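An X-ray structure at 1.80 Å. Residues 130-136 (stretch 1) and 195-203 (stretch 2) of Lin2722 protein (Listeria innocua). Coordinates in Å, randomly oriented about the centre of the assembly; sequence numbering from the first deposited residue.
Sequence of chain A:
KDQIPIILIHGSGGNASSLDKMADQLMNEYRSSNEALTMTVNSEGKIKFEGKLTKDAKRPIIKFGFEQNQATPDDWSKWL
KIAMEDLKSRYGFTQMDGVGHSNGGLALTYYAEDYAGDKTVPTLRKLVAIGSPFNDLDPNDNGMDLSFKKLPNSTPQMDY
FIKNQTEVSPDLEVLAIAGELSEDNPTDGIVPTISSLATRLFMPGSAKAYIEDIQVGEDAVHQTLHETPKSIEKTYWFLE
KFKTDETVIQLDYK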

ATOM      1  N   ILE A 130       0.317  -4.265   2.625  1.00 13.47           N
ATOM      2  CA  ILE A 130       0.216  -5.203   3.747  1.00 13.24           C
ATOM      3  C   ILE A 130      -0.605  -6.403   3.256  1.00 14.25           C
ATOM      4  O   ILE A 130      -1.826  -6.295   3.067  1.00 13.49           O
ATOM      5  CB  ILE A 130      -0.419  -4.537   4.994  1.00 13.12           C
ATOM      6  CG1 ILE A 130       0.356  -3.269   5.377  1.00 13.88           C
ATOM      7  CG2 ILE A 130      -0.493  -5.529   6.142  1.00 13.60           C
ATOM      8  CD1 ILE A 130      -0.246  -2.530   6.542  1.00 13.96           C
ATOM      9  N   GLY A 131       0.082  -7.534   3.036  1.00 14.26           N
ATOM     10  CA  GLY A 131      -0.545  -8.771   2.550  1.00 13.78           C
ATOM     11  C   GLY A 131      -1.178  -8.645   1.168  1.00 14.35           C
ATOM     12  O   GLY A 131      -2.241  -9.212   0.907  1.00 14.95           O
ATOM     13  N   SER A 132      -0.522  -7.925   0.260  1.00 12.68           N
ATOM     14  CA  SER A 132      -1.116  -7.624  -1.037  1.00 13.17           C
ATOM     15  C   SER A 132      -0.757  -8.749  -1.994  1.00 13.95           C
ATOM     16  O   SER A 132       0.428  -9.062  -2.118  1.00 15.02           O
ATOM     17  CB  SER A 132      -0.627  -6.287  -1.600  1.00 12.43           C
ATOM     18  OG  SER A 132      -1.037  -5.171  -0.779  1.00 13.53           O
ATOM     19  N   PRO A 133      -1.754  -9.330  -2.674  1.00 13.96           N
ATOM     20  CA  PRO A 133      -1.421 -10.472  -3.535  1.00 13.51           C
ATOM     21  C   PRO A 133      -0.942 -10.034  -4.928  1.00 12.58           C
ATOM     22  O   PRO A 133      -1.668 -10.115  -5.936  1.00 13.88           O
ATOM     23  CB  PRO A 133      -2.735 -11.242  -3.555  1.00 13.50           C
ATOM     24  CG  PRO A 133      -3.780 -10.180  -3.428  1.00 14.33           C
ATOM     25  CD  PRO A 133      -3.217  -9.125  -2.587  1.00 14.41           C
ATOM     26  N   PHE A 134       0.304  -9.580  -4.992  1.00 12.52           N
ATOM     27  CA  PHE A 134       0.913  -9.163  -6.250  1.00 12.84           C
ATOM     28  C   PHE A 134       0.864 -10.204  -7.362  1.00 12.54           C
ATOM     29  O   PHE A 134       0.682  -9.853  -8.511  1.00 12.97           O
ATOM     30  CB  PHE A 134       2.345  -8.652  -6.039  1.00 12.05           C
ATOM     31  CG  PHE A 134       2.411  -7.444  -5.147  1.00 12.01           C
ATOM     32  CD1 PHE A 134       2.133  -6.185  -5.662  1.00 13.97           C
ATOM     33  CD2 PHE A 134       2.815  -7.568  -3.832  1.00 14.71           C
ATOM     34  CE1 PHE A 134       2.149  -5.087  -4.856  1.00 13.46           C
ATOM     35  CE2 PHE A 134       2.794  -6.477  -3.005  1.00 13.90           C
ATOM     36  CZ  PHE A 134       2.518  -5.208  -3.565  1.00 13.81           C
ATOM     37  N   ASN A 135       0.982 -11.480  -7.003  1.00 13.35           N
ATOM     38  CA  ASN A 135       0.812 -12.572  -7.940  1.00 13.40           C
ATOM     39  C   ASN A 135      -0.400 -13.463  -7.582  1.00 14.17           C
ATOM     40  O   ASN A 135      -0.365 -14.675  -7.749  1.00 14.79           O
ATOM     41  CB  ASN A 135       2.087 -13.407  -7.974  1.00 14.21           C
ATOM     42  CG  ASN A 135       2.149 -14.327  -9.192  1.00 14.14           C
ATOM     43  OD1 ASN A 135       1.783 -13.917 -10.304  1.00 17.41           O
ATOM     44  ND2 ASN A 135       2.665 -15.546  -9.003  1.00 12.28           N
ATOM     45  N   ASP A 136      -1.483 -12.824  -7.144  1.00 13.95           N
ATOM     46  CA  ASP A 136      -2.751 -13.467  -6.855  1.00 15.15           C
ATOM     47  C   ASP A 136      -2.635 -14.593  -5.797  1.00 15.10           C
ATOM     48  O   ASP A 136      -1.750 -14.528  -4.911  1.00 15.88           O
ATOM     49  CB  ASP A 136      -3.476 -13.878  -8.165  1.00 15.60           C
ATOM     50  CG  ASP A 136      -3.736 -12.678  -9.107  1.00 20.43           C
ATOM     51  OD1 ASP A 136      -3.928 -11.557  -8.625  1.00 24.42           O
ATOM     52  OD2 ASP A 136      -3.839 -12.902 -10.315  1.00 27.17           O
ATOM     53  N   SER A 195       3.551 -14.355  -2.952  1.00 14.35           N
ATOM     54  CA  SER A 195       2.701 -13.424  -3.730  1.00 14.13           C
ATOM     55  C   SER A 195       2.755 -12.059  -3.103  1.00 13.48           C
ATOM     56  O   SER A 195       2.880 -11.050  -3.796  1.00 13.47           O
ATOM     57  CB  SER A 195       1.267 -13.900  -3.790  1.00 14.62           C
ATOM     58  OG  SER A 195       0.477 -12.994  -4.552  1.00 13.19           O
ATOM     59  N   SER A 196       2.691 -12.015  -1.781  1.00 14.21           N
ATOM     60  CA  SER A 196       2.775 -10.726  -1.053  1.00 13.90           C
ATOM     61  C   SER A 196       4.157 -10.051  -1.012  1.00 15.01           C
ATOM     62  O   SER A 196       4.269  -8.889  -0.585  1.00 16.68           O
ATOM     63  CB  SER A 196       2.146 -10.847   0.356  1.00 15.17           C
ATOM     64  OG  SER A 196       2.459 -12.025   0.993  1.00 19.14           O
ATOM     65  N   LEU A 197       5.186 -10.769  -1.489  1.00 13.73           N
ATOM     66  CA  LEU A 197       6.535 -10.249  -1.628  1.00 13.20           C
ATOM     67  C   LEU A 197       6.988 -10.127  -3.067  1.00 14.14           C
ATOM     68  O   LEU A 197       8.138  -9.766  -3.310  1.00 14.58           O
ATOM     69  CB  LEU A 197       7.490 -11.165  -0.897  1.00 13.87           C
ATOM     70  CG  LEU A 197       7.327 -11.324   0.615  1.00 14.73           C
ATOM     71  CD1 LEU A 197       8.242 -12.518   1.045  1.00 18.00           C
ATOM     72  CD2 LEU A 197       7.634 -10.051   1.379  1.00 20.40           C
ATOM     73  N   ALA A 198       6.088 -10.361  -4.014  1.00 13.54           N
ATOM     74  CA  ALA A 198       6.494 -10.476  -5.420  1.00 13.96           C
ATOM     75  C   ALA A 198       6.907  -9.126  -6.020  1.00 14.13           C
ATOM     76  O   ALA A 198       7.527  -9.086  -7.073  1.00 16.06           O
ATOM     77  CB  ALA A 198       5.428 -11.175  -6.228  1.00 14.91           C
ATOM     78  N   THR A 199       6.635  -8.034  -5.299  1.00 14.01           N
ATOM     79  CA  THR A 199       7.282  -6.745  -5.525  1.00 14.11           C
ATOM     80  C   THR A 199       8.796  -6.854  -5.686  1.00 14.03           C
ATOM     81  O   THR A 199       9.400  -6.017  -6.339  1.00 15.05           O
ATOM     82  CB  THR A 199       6.960  -5.758  -4.376  1.00 14.22           C
ATOM     83  OG1 THR A 199       6.859  -6.473  -3.135  1.00 13.99           O
ATOM     84  CG2 THR A 199       5.610  -5.023  -4.657  1.00 15.77           C
ATOM     85  N   ARG A 200       9.402  -7.891  -5.100  1.00 14.71           N
ATOM     86  CA  ARG A 200      10.846  -8.122  -5.236  1.00 16.16           C
ATOM     87  C   ARG A 200      11.308  -8.189  -6.684  1.00 15.70           C
ATOM     88  O   ARG A 200      12.477  -7.924  -6.996  1.00 15.64           O
ATOM     89  CB  ARG A 200      11.127  -9.489  -4.576  1.00 17.04           C
ATOM     90  CG  ARG A 200      12.464  -9.901  -4.487  1.00 20.36           C
ATOM     91  CD  ARG A 200      12.463 -11.321  -3.953  1.00 17.43           C
ATOM     92  NE  ARG A 200      12.116 -11.376  -2.533  1.00 16.01           N
ATOM     93  CZ  ARG A 200      12.340 -12.452  -1.777  1.00 14.92           C
ATOM     94  NH1 ARG A 200      12.924 -13.510  -2.305  1.00 14.66           N
ATOM     95  NH2 ARG A 200      12.010 -12.469  -0.494  1.00 16.72           N
ATOM     96  N   LEU A 201      10.394  -8.555  -7.570  1.00 16.17           N
ATOM     97  CA  LEU A 201      10.716  -8.763  -8.974  1.00 16.53           C
ATOM     98  C   LEU A 201      10.556  -7.532  -9.869  1.00 16.83           C
ATOM     99  O   LEU A 201      10.912  -7.590 -11.051  1.00 18.78           O
ATOM    100  CB  LEU A 201       9.905  -9.933  -9.512  1.00 16.69           C
ATOM    101  CG  LEU A 201      10.064 -11.228  -8.681  1.00 19.72           C
ATOM    102  CD1 LEU A 201       9.372 -12.327  -9.335  1.00 23.43           C
ATOM    103  CD2 LEU A 201      11.533 -11.605  -8.430  1.00 19.63           C
ATOM    104  N   PHE A 202      10.078  -6.421  -9.319  1.00 14.80           N
ATOM    105  CA  PHE A 202       9.914  -5.217 -10.116  1.00 16.39           C
ATOM    106  C   PHE A 202      10.208  -3.903  -9.392  1.00 16.29           C
ATOM    107  O   PHE A 202      10.510  -2.900 -10.057  1.00 16.89           O
ATOM    108  CB  PHE A 202       8.523  -5.204 -10.821  1.00 15.41           C
ATOM    109  CG  PHE A 202       7.334  -5.112  -9.905  1.00 14.69           C
ATOM    110  CD1 PHE A 202       6.764  -3.884  -9.611  1.00 15.95           C
ATOM    111  CD2 PHE A 202       6.724  -6.252  -9.384  1.00 14.54           C
ATOM    112  CE1 PHE A 202       5.680  -3.784  -8.814  1.00 18.44           C
ATOM    113  CE2 PHE A 202       5.620  -6.143  -8.579  1.00 14.17           C
ATOM    114  CZ  PHE A 202       5.091  -4.919  -8.285  1.00 16.48           C
HETATM  115  N   MSE A 203      10.200  -3.897  -8.054  1.00 16.05           N
HETATM  116  CA  MSE A 203      10.493  -2.650  -7.366  1.00 16.67           C
HETATM  117  C   MSE A 203      11.995  -2.335  -7.190  1.00 16.70           C
HETATM  118  O   MSE A 203      12.411  -1.180  -7.400  1.00 16.66           O
HETATM  119  CB  MSE A 203       9.740  -2.575  -6.053  1.00 17.39           C
HETATM  120  CG  MSE A 203       8.262  -2.492  -6.259  1.00 18.06           C
HETATM  121 SE   MSE A 203       7.797  -0.804  -7.208  1.00 31.99          SE
HETATM  122  CE  MSE A 203       5.885  -0.726  -6.717  1.00 22.12           C
TER
HETATM  123  O   HOH W   1       2.325  -7.213   0.565  1.00 11.16           O

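The most unusual feature of this contact is a single serine hydroxyl, that of Ser195, inserted into a tight backbone turn of the other stretch. The turn is a type I beta turn running from Pro133 to Asp136. It is closed by its own hydrogen bond, from Asp136 N to Pro133 O at 3.0 Å. Ser195 points its CA-to-CB bond toward this turn, with chi1 in the t well. Its hydroxyl accepts a hydrogen bond from the backbone of Asn135, with Asn135 N to Ser195 OG at 2.9 Å. It also donates one, from Ser195 OG to Asp136 O at 2.7 Å. One small side chain thus serves two polar backbone groups at successive residues. The amide nitrogens of Phe134 and Asp136 also lie near the oxygen, but their angles are too poor for hydrogen bonds.

The backbones come close here. The CA atoms of Asn135 and Ser195 are 4.7 Å apart, and those of Pro133 and Ser196 are 4.9 Å apart. This is not sheet pairing: the contact has no ladder of hydrogen bonds, and stretch 2 is helical or loop. The direct link between the two main chains is a weak hydrogen bond from Phe134 N to Ser195 O, 3.2 Å long with an angle of only 120° at the hydrogen. Phe134 N also bonds within its own stretch, to Ser132 O at 2.9 Å. Ser195 O likewise receives Ala198 N from its own stretch at 3.3 Å. Ser132 O makes a further polar contact, a CA-H...O approach from Ser196 CA at 3.1 Å. The angle of 157° at the hydrogen points that C-H well at the oxygen.

A water joins the same backbones. Its oxygen accepts from Ser132 N at 3.0 Å and lies 2.8 Å from Ser196 O, to which it can donate. Nearby, Gly131 CA lies 4.0 Å from Ser196 CB. The positive phi of Gly131 is a conformation that favours glycine.

Phe134 provides the apolar side of the contact and has the largest covered area of any residue here. Its chi1 is in the m well. Thr199 CG2 sits over one face of its ring, 3.4 Å from the ring centroid and 16° off the normal. This is a CH-pi interaction, in which a weakly polarised methyl C-H meets the electron-rich ring face. The nearest atom pair is Phe134 CZ to Thr199 CG2, at 3.3 Å. The carbonyl oxygen of Ser196 instead lies near the ring plane, at the edge, with Ser196 O 3.7 Å from Phe134 CE2. Ring hydrogens carry slight positive charge, so an oxygen suits that position.

Two more apolar contacts fill the surroundings. Phe134 CB meets Ala198 CB at 4.0 Å. Phe134 CD1 approaches the edge of the Phe202 ring, 4.2 Å from Phe202 CZ. Ala198 and Thr199 are neighbours in the 3-10 segment, and both side chains touch Phe134.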